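Local structure of neutral ceramidase (Pseudomonas aeruginosa, 2ZWS) at residues Thr546-Asn551 against Trp588-Ile593; Asp552-Lys557 against Tyr618-Asn623; Leu393-Phe398 against Gln477-Met482. The protein hydrolyses the N-acyl linkage of ceramides to yield sphingosine and free fatty acid, and also runs the reverse synthesis, using one zinc ion per subunit. All blocks are in the same frame, centred on the assembly; numbering follows the deposited sequence. Where two conformers were deposited one is given.

Contact 1: Thr546-Asn551 against Trp588-Ile593; sequences TGHPKN and WERVGI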
ATOM      1  N   THR A 546     -10.516  15.083 -24.058  1.00 14.86           N
ATOM      2  CA  THR A 546     -10.331  15.370 -22.636  0.50 16.03           C
ATOM      3  C   THR A 546      -9.209  16.364 -22.364  1.00 15.63           C
ATOM      4  O   THR A 546      -8.636  16.949 -23.299  1.00 15.63           O
ATOM      5  CB  THR A 546     -10.060  14.076 -21.841  0.50 16.29           C
ATOM      6  OG1 THR A 546     -10.890  13.032 -22.333  0.50 19.39           O
ATOM      7  CG2 THR A 546     -10.374  14.297 -20.382  0.50 15.92           C
ATOM      8  N   GLY A 547      -8.912  16.571 -21.075  1.00 15.62           N
ATOM      9  CA  GLY A 547      -7.720  17.294 -20.633  1.00 15.77           C
ATOM     10  C   GLY A 547      -6.926  16.414 -19.665  1.00 16.12           C
ATOM     11  O   GLY A 547      -7.395  15.365 -19.198  1.00 16.75           O
ATOM     12  N   HIS A 548      -5.715  16.851 -19.364  1.00 16.38           N
ATOM     13  CA  HIS A 548      -4.766  16.073 -18.574  1.00 15.94           C
ATOM     14  C   HIS A 548      -5.240  15.779 -17.131  1.00 15.64           C
ATOM     15  O   HIS A 548      -5.571  16.701 -16.401  1.00 16.18           O
ATOM     16  CB  HIS A 548      -3.462  16.846 -18.502  1.00 15.94           C
ATOM     17  CG  HIS A 548      -2.264  15.976 -18.311  1.00 15.48           C
ATOM     18  ND1 HIS A 548      -2.121  15.119 -17.236  1.00 15.98           N
ATOM     19  CD2 HIS A 548      -1.159  15.808 -19.075  1.00 16.03           C
ATOM     20  CE1 HIS A 548      -0.968  14.481 -17.342  1.00 17.27           C
ATOM     21  NE2 HIS A 548      -0.368  14.876 -18.452  1.00 17.34           N
ATOM     22  N   PRO A 549      -5.255  14.493 -16.711  1.00 14.80           N
ATOM     23  CA  PRO A 549      -5.681  14.187 -15.331  1.00 15.21           C
ATOM     24  C   PRO A 549      -4.756  14.768 -14.247  1.00 15.25           C
ATOM     25  O   PRO A 549      -5.175  14.829 -13.086  1.00 14.85           O
ATOM     26  CB  PRO A 549      -5.695  12.637 -15.289  1.00 14.99           C
ATOM     27  CG  PRO A 549      -4.875  12.212 -16.379  1.00 15.14           C
ATOM     28  CD  PRO A 549      -4.933  13.263 -17.462  1.00 15.43           C
ATOM     29  N   LYS A 550      -3.523  15.186 -14.598  1.00 15.45           N
ATOM     30  CA  LYS A 550      -2.675  15.896 -13.597  1.00 15.65           C
ATOM     31  C   LYS A 550      -3.321  17.198 -13.138  1.00 16.40           C
ATOM     32  O   LYS A 550      -2.984  17.715 -12.065  1.00 18.03           O
ATOM     33  CB  LYS A 550      -1.270  16.233 -14.116  1.00 16.48           C
ATOM     34  CG  LYS A 550      -0.261  15.124 -14.000  1.00 16.74           C
ATOM     35  CD  LYS A 550       1.104  15.539 -14.613  1.00 16.52           C
ATOM     36  CE  LYS A 550       2.104  14.447 -14.340  1.00 16.64           C
ATOM     37  NZ  LYS A 550       3.439  14.768 -14.893  1.00 15.24           N
ATOM     38  N   ASN A 551      -4.241  17.727 -13.936  1.00 16.51           N
ATOM     39  CA  ASN A 551      -4.902  18.995 -13.572  1.00 16.86           C
ATOM     40  C   ASN A 551      -5.769  18.889 -12.311  1.00 16.71           C
ATOM     41  O   ASN A 551      -5.886  19.855 -11.570  1.00 18.02           O
ATOM     42  CB  ASN A 551      -5.785  19.502 -14.708  1.00 16.90           C
ATOM     43  CG  ASN A 551      -4.997  19.979 -15.904  1.00 15.46           C
ATOM     44  OD1 ASN A 551      -3.905  20.581 -15.784  1.00 17.37           O
ATOM     45  ND2 ASN A 551      -5.530  19.701 -17.079  1.00 16.85           N
ATOM     46  N   TRP A 588      -5.983   7.430 -20.368  1.00 13.48           N
ATOM     47  CA  TRP A 588      -5.649   8.741 -20.919  1.00 13.97           C
ATOM     48  C   TRP A 588      -4.482   8.618 -21.882  1.00 14.31           C
ATOM     49  O   TRP A 588      -3.498   7.943 -21.573  1.00 14.50           O
ATOM     50  CB  TRP A 588      -5.174   9.669 -19.801  1.00 14.61           C
ATOM     51  CG  TRP A 588      -4.889  11.060 -20.294  1.00 14.90           C
ATOM     52  CD1 TRP A 588      -5.803  12.069 -20.460  1.00 14.68           C
ATOM     53  CD2 TRP A 588      -3.619  11.589 -20.686  1.00 14.80           C
ATOM     54  NE1 TRP A 588      -5.172  13.209 -20.919  1.00 15.60           N
ATOM     55  CE2 TRP A 588      -3.837  12.936 -21.094  1.00 15.41           C
ATOM     56  CE3 TRP A 588      -2.324  11.058 -20.751  1.00 14.86           C
ATOM     57  CZ2 TRP A 588      -2.793  13.766 -21.529  1.00 15.21           C
ATOM     58  CZ3 TRP A 588      -1.280  11.884 -21.184  1.00 15.85           C
ATOM     59  CH2 TRP A 588      -1.539  13.222 -21.595  1.00 15.10           C
ATOM     60  N   GLU A 589      -4.560   9.308 -23.027  1.00 14.15           N
ATOM     61  CA  GLU A 589      -3.395   9.372 -23.897  0.60 15.39           C
ATOM     62  C   GLU A 589      -3.297  10.687 -24.623  1.00 15.26           C
ATOM     63  O   GLU A 589      -4.295  11.309 -24.984  1.00 14.86           O
ATOM     64  CB  GLU A 589      -3.313   8.192 -24.863  0.60 16.51           C
ATOM     65  CG  GLU A 589      -4.171   8.274 -26.073  0.60 19.11           C
ATOM     66  CD  GLU A 589      -4.002   7.065 -26.976  0.60 23.21           C
ATOM     67  OE1 GLU A 589      -3.618   7.254 -28.146  0.60 25.50           O
ATOM     68  OE2 GLU A 589      -4.257   5.930 -26.512  0.60 25.15           O
ATOM     69  N   ARG A 590      -2.046  11.112 -24.777  1.00 15.20           N
ATOM     70  CA  ARG A 590      -1.691  12.334 -25.485  1.00 15.61           C
ATOM     71  C   ARG A 590      -2.031  12.178 -26.965  1.00 16.05           C
ATOM     72  O   ARG A 590      -1.775  11.135 -27.571  1.00 16.90           O
ATOM     73  CB  ARG A 590      -0.189  12.552 -25.324  1.00 16.09           C
ATOM     74  CG  ARG A 590       0.388  13.703 -26.144  1.00 17.12           C
ATOM     75  CD  ARG A 590      -0.291  15.028 -25.776  1.00 16.95           C
ATOM     76  NE  ARG A 590       0.087  15.485 -24.434  1.00 17.03           N
ATOM     77  CZ  ARG A 590      -0.626  16.335 -23.694  1.00 16.30           C
ATOM     78  NH1 ARG A 590      -0.165  16.714 -22.501  1.00 18.09           N
ATOM     79  NH2 ARG A 590      -1.800  16.807 -24.122  1.00 18.18           N
ATOM     80  N   VAL A 591      -2.619  13.227 -27.537  1.00 16.61           N
ATOM     81  CA  VAL A 591      -2.910  13.263 -28.972  1.00 17.49           C
ATOM     82  C   VAL A 591      -2.302  14.551 -29.525  1.00 18.43           C
ATOM     83  O   VAL A 591      -2.642  15.646 -29.090  1.00 18.94           O
ATOM     84  CB  VAL A 591      -4.433  13.188 -29.254  1.00 17.32           C
ATOM     85  CG1 VAL A 591      -4.703  13.354 -30.769  1.00 18.36           C
ATOM     86  CG2 VAL A 591      -5.038  11.848 -28.716  1.00 18.16           C
ATOM     87  N   GLY A 592      -1.361  14.399 -30.453  1.00 19.45           N
ATOM     88  CA  GLY A 592      -0.611  15.551 -30.968  1.00 20.21           C
ATOM     89  C   GLY A 592       0.160  16.239 -29.853  1.00 21.47           C
ATOM     90  O   GLY A 592       0.643  15.583 -28.935  1.00 20.94           O
ATOM     91  N   ILE A 593       0.262  17.568 -29.923  1.00 21.90           N
ATOM     92  CA  ILE A 593       1.017  18.337 -28.933  1.00 22.63           C
ATOM     93  C   ILE A 593       0.292  18.575 -27.612  1.00 21.87           C
ATOM     94  O   ILE A 593       0.876  18.399 -26.550  1.00 22.24           O
ATOM     95  CB  ILE A 593       1.543  19.692 -29.535  1.00 23.51           C
ATOM     96  CG1 ILE A 593       2.393  19.417 -30.783  1.00 24.99           C
ATOM     97  CG2 ILE A 593       2.307  20.510 -28.482  1.00 23.88           C
ATOM     98  CD1 ILE A 593       3.644  18.529 -30.552  1.00 27.49           C
TER
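Trp588 lays one face of its indole against Pro549 and His548 of the 546-551 loop. The contact lies in the C-terminal beta-sandwich, between an inner strand and a connection between the two sheets: the loop leaves strand 539-545 in one sheet on its way to strand 560-566 in the other, and strand 584-591, which carries Trp588, lies in the first sheet. Pro549 CD sits 3.4 Å from the centroid of the five-membered ring and 14° off its normal, which meets the definition of a CH-pi contact. The closest atom pair there is Pro549 CD to Trp588 CD1 at 3.3 Å. His548 covers the other half of the indole. Its ring and the six-membered ring have centroids 4.3 Å apart and planes inclined by 39°, so the rings meet obliquely; His548 CD2 meets Trp588 CZ2 at 3.6 Å. On the far face of the indole lies the backbone N of Arg590, which leaves the aromatic group sandwiched between the loop and its own strand.

The bond from CA to CB of Trp588 points at the loop, and chi1 of -177° sets CG anti to the backbone N. The imidazole is gripped at both nitrogens. His548 ND1 accepts from Lys550 N, 3.0 Å away and close to the ring plane, while NE2 is hydrogen-bonded to Glu20, an arrangement consistent with a proton on NE2. The Arg590 chain, bent twice, brings one face of its guanidinium over Trp588 CH2, and Ile593 O lies on the opposite face. NH2 of this group bonds to Ala595 O, and Arg590 NH1 stops 3.7 Å from His548 CD2, near the plane of the imidazole and at its edge.

Contact 2: Asp552-Lys557 against Tyr618-Asn623; sequences DLRTEK and YGNAKN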
ATOM      1  N   ASP A 552      -6.368  17.719 -12.078  1.00 16.69           N
ATOM      2  CA  ASP A 552      -7.233  17.495 -10.916  1.00 15.85           C
ATOM      3  C   ASP A 552      -7.329  15.980 -10.701  1.00 14.61           C
ATOM      4  O   ASP A 552      -7.718  15.251 -11.605  1.00 14.81           O
ATOM      5  CB  ASP A 552      -8.613  18.122 -11.134  1.00 17.30           C
ATOM      6  CG  ASP A 552      -9.429  18.228  -9.854  1.00 19.98           C
ATOM      7  OD1 ASP A 552      -9.558  17.228  -9.110  1.00 18.89           O
ATOM      8  OD2 ASP A 552      -9.939  19.341  -9.573  1.00 23.23           O
ATOM      9  N   LEU A 553      -6.996  15.513  -9.501  1.00 14.10           N
ATOM     10  CA  LEU A 553      -7.037  14.059  -9.193  1.00 13.77           C
ATOM     11  C   LEU A 553      -8.435  13.510  -9.075  1.00 13.88           C
ATOM     12  O   LEU A 553      -8.639  12.288  -9.008  1.00 13.65           O
ATOM     13  CB  LEU A 553      -6.334  13.798  -7.871  1.00 13.25           C
ATOM     14  CG  LEU A 553      -4.940  14.386  -7.766  1.00 15.62           C
ATOM     15  CD1 LEU A 553      -4.298  14.004  -6.441  1.00 17.08           C
ATOM     16  CD2 LEU A 553      -4.105  13.897  -8.867  1.00 17.97           C
ATOM     17  N   ARG A 554      -9.396  14.427  -8.998  1.00 13.94           N
ATOM     18  CA  ARG A 554     -10.798  14.070  -8.822  1.00 13.58           C
ATOM     19  C   ARG A 554     -11.010  13.191  -7.570  1.00 14.20           C
ATOM     20  O   ARG A 554     -11.719  12.191  -7.585  1.00 13.74           O
ATOM     21  CB  ARG A 554     -11.377  13.457 -10.106  1.00 13.49           C
ATOM     22  CG  ARG A 554     -11.261  14.448 -11.279  1.00 14.32           C
ATOM     23  CD  ARG A 554     -12.251  14.201 -12.393  1.00 16.85           C
ATOM     24  NE  ARG A 554     -13.636  14.471 -11.997  1.00 17.11           N
ATOM     25  CZ  ARG A 554     -14.188  15.681 -11.939  1.00 16.02           C
ATOM     26  NH1 ARG A 554     -15.459  15.790 -11.567  1.00 17.82           N
ATOM     27  NH2 ARG A 554     -13.472  16.765 -12.233  1.00 16.07           N
ATOM     28  N   THR A 555     -10.342  13.618  -6.505  1.00 13.83           N
ATOM     29  CA  THR A 555     -10.337  12.950  -5.220  1.00 14.43           C
ATOM     30  C   THR A 555     -11.792  12.865  -4.702  1.00 14.23           C
ATOM     31  O   THR A 555     -12.529  13.896  -4.682  1.00 15.31           O
ATOM     32  CB  THR A 555      -9.434  13.745  -4.276  1.00 14.49           C
ATOM     33  OG1 THR A 555      -8.092  13.812  -4.806  1.00 16.11           O
ATOM     34  CG2 THR A 555      -9.439  13.168  -2.852  1.00 15.21           C
ATOM     35  N   GLU A 556     -12.209  11.660  -4.297  1.00 14.69           N
ATOM     36  CA  GLU A 556     -13.571  11.367  -3.808  1.00 15.64           C
ATOM     37  C   GLU A 556     -14.630  11.534  -4.891  1.00 16.16           C
ATOM     38  O   GLU A 556     -15.844  11.503  -4.611  1.00 18.00           O
ATOM     39  CB  GLU A 556     -13.935  12.195  -2.564  1.00 15.95           C
ATOM     40  CG  GLU A 556     -12.958  12.013  -1.363  1.00 16.83           C
ATOM     41  CD  GLU A 556     -12.986  10.616  -0.722  1.00 18.58           C
ATOM     42  OE1 GLU A 556     -13.967   9.861  -0.861  1.00 22.03           O
ATOM     43  OE2 GLU A 556     -12.055  10.319   0.022  1.00 16.60           O
ATOM     44  N   LYS A 557     -14.153  11.749  -6.119  1.00 15.56           N
ATOM     45  CA  LYS A 557     -15.024  11.821  -7.288  0.50 16.11           C
ATOM     46  C   LYS A 557     -14.595  10.803  -8.347  1.00 15.41           C
ATOM     47  O   LYS A 557     -14.013   9.758  -7.997  1.00 15.13           O
ATOM     48  CB  LYS A 557     -15.109  13.260  -7.809  0.50 15.92           C
ATOM     49  CG  LYS A 557     -15.678  14.240  -6.754  0.50 16.75           C
ATOM     50  CD  LYS A 557     -15.586  15.685  -7.236  0.50 17.63           C
ATOM     51  CE  LYS A 557     -16.790  16.058  -8.094  0.50 19.52           C
ATOM     52  NZ  LYS A 557     -16.666  17.437  -8.658  0.50 19.80           N
ATOM     53  N   TYR A 618     -15.995  12.868 -16.791  1.00 16.31           N
ATOM     54  CA  TYR A 618     -15.624  14.113 -16.116  1.00 16.08           C
ATOM     55  C   TYR A 618     -14.112  14.261 -16.181  1.00 15.66           C
ATOM     56  O   TYR A 618     -13.402  13.293 -15.900  1.00 15.98           O
ATOM     57  CB  TYR A 618     -16.021  14.054 -14.641  1.00 17.09           C
ATOM     58  CG  TYR A 618     -17.467  13.810 -14.337  1.00 17.87           C
ATOM     59  CD1 TYR A 618     -18.301  14.878 -14.018  1.00 18.49           C
ATOM     60  CD2 TYR A 618     -18.009  12.527 -14.321  1.00 17.15           C
ATOM     61  CE1 TYR A 618     -19.632  14.670 -13.700  1.00 20.66           C
ATOM     62  CE2 TYR A 618     -19.341  12.301 -14.005  1.00 19.18           C
ATOM     63  CZ  TYR A 618     -20.150  13.393 -13.704  1.00 19.61           C
ATOM     64  OH  TYR A 618     -21.483  13.210 -13.372  1.00 20.99           O
ATOM     65  N   GLY A 619     -13.620  15.445 -16.538  1.00 14.35           N
ATOM     66  CA  GLY A 619     -12.184  15.729 -16.594  1.00 15.31           C
ATOM     67  C   GLY A 619     -11.913  17.201 -16.308  1.00 14.67           C
ATOM     68  O   GLY A 619     -12.818  17.932 -15.893  1.00 17.11           O
ATOM     69  N   ASN A 620     -10.677  17.633 -16.525  1.00 15.70           N
ATOM     70  CA  ASN A 620     -10.276  19.014 -16.263  1.00 15.13           C
ATOM     71  C   ASN A 620      -9.256  19.430 -17.293  1.00 15.96           C
ATOM     72  O   ASN A 620      -8.415  18.620 -17.705  1.00 16.31           O
ATOM     73  CB  ASN A 620      -9.700  19.167 -14.833  1.00 15.53           C
ATOM     74  CG  ASN A 620     -10.694  18.757 -13.760  1.00 15.09           C
ATOM     75  OD1 ASN A 620     -10.846  17.562 -13.482  1.00 17.19           O
ATOM     76  ND2 ASN A 620     -11.410  19.740 -13.166  1.00 15.69           N
ATOM     77  N   ALA A 621      -9.334  20.688 -17.720  1.00 16.39           N
ATOM     78  CA  ALA A 621      -8.422  21.208 -18.736  1.00 17.05           C
ATOM     79  C   ALA A 621      -7.725  22.493 -18.293  1.00 16.86           C
ATOM     80  O   ALA A 621      -8.310  23.283 -17.558  1.00 19.14           O
ATOM     81  CB  ALA A 621      -9.175  21.442 -20.037  1.00 17.78           C
ATOM     82  N   LYS A 622      -6.479  22.693 -18.731  1.00 17.21           N
ATOM     83  CA  LYS A 622      -5.680  23.875 -18.354  1.00 17.43           C
ATOM     84  C   LYS A 622      -5.512  24.841 -19.551  1.00 17.99           C
ATOM     85  O   LYS A 622      -5.131  24.417 -20.656  1.00 18.23           O
ATOM     86  CB  LYS A 622      -4.288  23.444 -17.871  1.00 17.15           C
ATOM     87  CG  LYS A 622      -3.396  24.599 -17.344  1.00 17.15           C
ATOM     88  CD  LYS A 622      -1.983  24.085 -17.062  1.00 18.09           C
ATOM     89  CE  LYS A 622      -1.059  25.205 -16.643  1.00 20.81           C
ATOM     90  NZ  LYS A 622       0.229  24.666 -16.083  1.00 22.14           N
ATOM     91  N   ASN A 623      -5.792  26.130 -19.324  1.00 18.14           N
ATOM     92  CA  ASN A 623      -5.597  27.178 -20.356  1.00 19.55           C
ATOM     93  C   ASN A 623      -4.140  27.653 -20.364  1.00 20.01           C
ATOM     94  O   ASN A 623      -3.610  28.009 -19.311  1.00 19.61           O
ATOM     95  CB  ASN A 623      -6.516  28.352 -20.033  1.00 19.96           C
ATOM     96  CG  ASN A 623      -6.513  29.445 -21.122  1.00 20.92           C
ATOM     97  OD1 ASN A 623      -5.555  30.221 -21.268  1.00 20.29           O
ATOM     98  ND2 ASN A 623      -7.611  29.521 -21.861  1.00 23.02           N
TER
HETATM   99  O   HOH W   1      -8.667  16.018 -14.106  1.00 16.83           O
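The guanidinium of Arg554 has Tyr618 CB over one face, 3.2 Å above the plane and toward the rim, and the amide of Asn620 at its edge. Although the Tyr618 ring is turned to within 10° of the guanidinium plane, it is the CB that does the covering; Arg554 NH1 comes to 3.9 Å of Tyr618 CD1 from an oblique direction. At the edge, Arg554 NH2 donates to Asn620 OD1 over 3.0 Å with an N-H...O angle of 147°, a moderately bent bond that stays almost in the guanidinium plane but tilts out of the amide plane. The same NH2 makes a salt bridge to Glu631, and NE bonds to Thr558 O, which together fix the rotation of the flat group. A bend at chi3 (68°) places NE for this.

Asn620 OD1 is also approached by a water at 2.7 Å, and that water lies 2.8 Å from Asp552 O, bridging loop and strand. Strand 611-622 belongs to the five-stranded sheet of the beta-sandwich and is hydrogen-bonded to strand 629-642, where Glu631 sits, so Arg554 NH2 links the loop to two neighbouring strands. Asn620 also falls in the region needed for correct folding and localization. Beside its amide, the Asp552 CB touches Asn620 OD1 at 3.3 Å, and the two planar groups are nearly parallel.

The loop has its own internal bracing. Asp552 OD1, through its anti lone pair, accepts from Arg554 N at 2.8 Å, closing an Asx turn, and a type II beta turn begins at that same residue and runs to Lys557, with Lys557 N bonded to Arg554 O.

Contact 3: Leu393-Phe398 against Gln477-Met482; sequences LPIQMF and QLFVDM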
ATOM      1  N   LEU A 393      14.605   5.468  12.030  1.00 13.04           N
ATOM      2  CA  LEU A 393      13.473   4.622  11.634  1.00 12.44           C
ATOM      3  C   LEU A 393      12.504   4.370  12.783  1.00 12.38           C
ATOM      4  O   LEU A 393      12.926   4.245  13.934  1.00 13.41           O
ATOM      5  CB  LEU A 393      13.983   3.284  11.072  1.00 11.98           C
ATOM      6  CG  LEU A 393      14.751   3.404   9.737  1.00 13.77           C
ATOM      7  CD1 LEU A 393      15.359   2.089   9.423  1.00 15.58           C
ATOM      8  CD2 LEU A 393      13.801   3.846   8.630  1.00 15.10           C
ATOM      9  N   PRO A 394      11.194   4.326  12.476  1.00 12.04           N
ATOM     10  CA  PRO A 394      10.189   4.125  13.505  1.00 11.94           C
ATOM     11  C   PRO A 394      10.053   2.644  13.850  1.00 12.20           C
ATOM     12  O   PRO A 394      10.017   1.781  12.943  1.00 12.15           O
ATOM     13  CB  PRO A 394       8.903   4.619  12.827  1.00 11.85           C
ATOM     14  CG  PRO A 394       9.090   4.270  11.356  1.00 11.84           C
ATOM     15  CD  PRO A 394      10.605   4.450  11.123  1.00 12.61           C
ATOM     16  N   ILE A 395       9.966   2.377  15.156  1.00 11.27           N
ATOM     17  CA  ILE A 395       9.657   1.051  15.661  1.00 11.97           C
ATOM     18  C   ILE A 395       8.401   1.245  16.529  1.00 11.48           C
ATOM     19  O   ILE A 395       8.359   2.160  17.369  1.00 11.88           O
ATOM     20  CB  ILE A 395      10.818   0.507  16.537  1.00 11.65           C
ATOM     21  CG1 ILE A 395      12.158   0.395  15.748  1.00 11.70           C
ATOM     22  CG2 ILE A 395      10.417  -0.815  17.209  1.00 13.63           C
ATOM     23  CD1 ILE A 395      12.066  -0.538  14.566  1.00 15.93           C
ATOM     24  N   GLN A 396       7.382   0.403  16.342  1.00 10.85           N
ATOM     25  CA  GLN A 396       6.108   0.604  16.999  1.00 10.77           C
ATOM     26  C   GLN A 396       5.461  -0.733  17.296  1.00 11.22           C
ATOM     27  O   GLN A 396       5.572  -1.689  16.498  1.00 10.96           O
ATOM     28  CB  GLN A 396       5.199   1.403  16.064  1.00 11.64           C
ATOM     29  CG  GLN A 396       3.886   1.839  16.734  1.00 10.82           C
ATOM     30  CD  GLN A 396       3.055   2.666  15.793  1.00 13.23           C
ATOM     31  OE1 GLN A 396       2.861   2.267  14.653  1.00 13.61           O
ATOM     32  NE2 GLN A 396       2.576   3.840  16.256  1.00 13.09           N
ATOM     33  N   MET A 397       4.743  -0.775  18.421  1.00 12.22           N
ATOM     34  CA  MET A 397       3.928  -1.932  18.786  0.50 12.01           C
ATOM     35  C   MET A 397       2.635  -1.459  19.414  1.00 12.66           C
ATOM     36  O   MET A 397       2.636  -0.520  20.224  1.00 12.80           O
ATOM     37  CB  MET A 397       4.635  -2.841  19.794  0.50 11.91           C
ATOM     38  CG  MET A 397       5.886  -3.525  19.292  0.50 12.36           C
ATOM     39  SD  MET A 397       6.736  -4.520  20.538  0.50 12.92           S
ATOM     40  CE  MET A 397       5.428  -5.659  21.010  0.50 11.12           C
ATOM     41  N   PHE A 398       1.524  -2.081  18.998  1.00 12.27           N
ATOM     42  CA  PHE A 398       0.233  -1.891  19.660  1.00 12.59           C
ATOM     43  C   PHE A 398      -0.068  -3.158  20.447  1.00 13.48           C
ATOM     44  O   PHE A 398       0.208  -4.261  19.971  1.00 13.82           O
ATOM     45  CB  PHE A 398      -0.912  -1.751  18.654  1.00 13.27           C
ATOM     46  CG  PHE A 398      -0.990  -0.414  17.959  1.00 11.81           C
ATOM     47  CD1 PHE A 398      -0.157   0.653  18.303  1.00 11.89           C
ATOM     48  CD2 PHE A 398      -1.944  -0.224  16.970  1.00 12.00           C
ATOM     49  CE1 PHE A 398      -0.249   1.877  17.640  1.00 12.78           C
ATOM     50  CE2 PHE A 398      -2.060   1.011  16.319  1.00 12.13           C
ATOM     51  CZ  PHE A 398      -1.223   2.056  16.664  1.00 12.40           C
ATOM     52  N   GLN A 477      16.338  -7.060  18.299  1.00 15.01           N
ATOM     53  CA  GLN A 477      16.670  -6.406  19.569  1.00 14.41           C
ATOM     54  C   GLN A 477      15.706  -5.265  19.878  1.00 14.18           C
ATOM     55  O   GLN A 477      15.220  -5.146  21.001  1.00 14.72           O
ATOM     56  CB  GLN A 477      18.068  -5.829  19.494  1.00 15.78           C
ATOM     57  CG  GLN A 477      18.462  -5.001  20.700  1.00 17.32           C
ATOM     58  CD  GLN A 477      19.891  -4.574  20.606  1.00 20.19           C
ATOM     59  OE1 GLN A 477      20.191  -3.395  20.385  1.00 24.53           O
ATOM     60  NE2 GLN A 477      20.788  -5.534  20.712  1.00 19.69           N
ATOM     61  N   LEU A 478      15.451  -4.431  18.866  1.00 13.54           N
ATOM     62  CA  LEU A 478      14.586  -3.263  19.047  1.00 13.57           C
ATOM     63  C   LEU A 478      13.165  -3.663  19.446  1.00 13.71           C
ATOM     64  O   LEU A 478      12.566  -3.069  20.368  1.00 14.28           O
ATOM     65  CB  LEU A 478      14.581  -2.417  17.778  1.00 13.86           C
ATOM     66  CG  LEU A 478      15.914  -1.733  17.456  1.00 15.41           C
ATOM     67  CD1 LEU A 478      15.874  -1.099  16.077  1.00 14.49           C
ATOM     68  CD2 LEU A 478      16.322  -0.718  18.499  1.00 15.88           C
ATOM     69  N   PHE A 479      12.612  -4.641  18.735  1.00 12.92           N
ATOM     70  CA  PHE A 479      11.278  -5.133  19.071  1.00 13.24           C
ATOM     71  C   PHE A 479      11.215  -5.872  20.401  1.00 13.37           C
ATOM     72  O   PHE A 479      10.223  -5.755  21.135  1.00 14.18           O
ATOM     73  CB  PHE A 479      10.705  -5.961  17.917  1.00 12.69           C
ATOM     74  CG  PHE A 479      10.135  -5.121  16.803  1.00 11.14           C
ATOM     75  CD1 PHE A 479       8.964  -4.388  17.017  1.00 12.51           C
ATOM     76  CD2 PHE A 479      10.749  -5.048  15.545  1.00 12.32           C
ATOM     77  CE1 PHE A 479       8.409  -3.593  16.010  1.00 12.53           C
ATOM     78  CE2 PHE A 479      10.158  -4.237  14.515  1.00 10.58           C
ATOM     79  CZ  PHE A 479       8.988  -3.512  14.775  1.00 12.69           C
ATOM     80  N   VAL A 480      12.236  -6.672  20.721  1.00 13.38           N
ATOM     81  CA  VAL A 480      12.219  -7.353  22.023  1.00 15.22           C
ATOM     82  C   VAL A 480      12.288  -6.331  23.156  1.00 14.98           C
ATOM     83  O   VAL A 480      11.503  -6.413  24.130  1.00 16.31           O
ATOM     84  CB  VAL A 480      13.342  -8.405  22.127  1.00 15.95           C
ATOM     85  CG1 VAL A 480      13.566  -8.826  23.597  1.00 17.34           C
ATOM     86  CG2 VAL A 480      12.952  -9.597  21.279  1.00 16.34           C
ATOM     87  N   ASP A 481      13.174  -5.346  23.017  1.00 16.07           N
ATOM     88  CA  ASP A 481      13.304  -4.324  24.056  1.00 16.32           C
ATOM     89  C   ASP A 481      11.974  -3.563  24.245  1.00 15.67           C
ATOM     90  O   ASP A 481      11.559  -3.280  25.379  1.00 15.67           O
ATOM     91  CB  ASP A 481      14.484  -3.380  23.765  1.00 17.32           C
ATOM     92  CG  ASP A 481      15.857  -4.050  23.982  1.00 18.54           C
ATOM     93  OD1 ASP A 481      15.900  -5.204  24.471  1.00 21.57           O
ATOM     94  OD2 ASP A 481      16.894  -3.410  23.674  1.00 20.83           O
ATOM     95  N   MET A 482      11.279  -3.286  23.136  1.00 14.71           N
ATOM     96  CA  MET A 482       9.987  -2.593  23.205  1.00 14.79           C
ATOM     97  C   MET A 482       8.949  -3.478  23.890  1.00 14.94           C
ATOM     98  O   MET A 482       8.178  -3.000  24.714  1.00 15.65           O
ATOM     99  CB  MET A 482       9.518  -2.190  21.808  1.00 14.28           C
ATOM    100  CG  MET A 482       8.193  -1.422  21.854  1.00 15.51           C
ATOM    101  SD  MET A 482       7.897  -0.592  20.274  1.00 15.11           S
ATOM    102  CE  MET A 482       9.049   0.788  20.406  1.00 14.36           C
TER
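The carbonyl oxygen of Ile395 meets Met482 CE at 3.4 Å, and that of Gln396 lies 3.5 Å from Phe479 CE1, at the edge of its ring. Both oxygens belong to the strand backbone and both partners are carbons of helix side chains, so these are van der Waals contacts rather than hydrogen bonds. Between the side chains the meeting is apolar. Ile395 fills the middle. Its CG2, anti to the backbone N, stands over one face of the Phe479 ring, 3.9 Å from the centroid and 20° off the normal, a CH-pi contact, and touches Met482 CE at 3.8 Å. The other branch, Ile395 CG1, meets Leu478 CD1 at 4.0 Å.

Phe479 thus has Ile395 on a face, while its edge also takes Met397 CG. Met397 and Met482 run antiparallel alongside one another, with Met397 SD 3.7 Å from Met482 CG. Gln396 starts off in the other direction, and its NE2 bonds to Val91 O.

The axes of segments 393-398 and 477-482 approach to 9.0 Å, with a crossing angle of -40°. Helix 414-428 also touches Met397 and Phe479, so both helices lie against the side of the sheet that bears Ile395 and Met397, the helix-on-sheet layering of an alpha/beta fold.

Read from the N terminus, contact 3 comes first: it joins strand 392-400 to helix 471-488 and closes a loop of 78 residues before the other two begin. Contacts 1 and 2 then start from consecutive parts of one connection, 546-551 and 552-557, between strands 539-545 and 560-566. They cross, because 588-593 comes after both starts and before 618-623; the loops closed hold 36 and 60 residues. Their centres are 11 Å apart, and Asn551 ND2 probably bonds to Asn620 O between them. Together they tie that connection to both sheets of the sandwich. Contact 3 lies on the opposite side of the chain's centre, its centre 42 Å from that of contact 2.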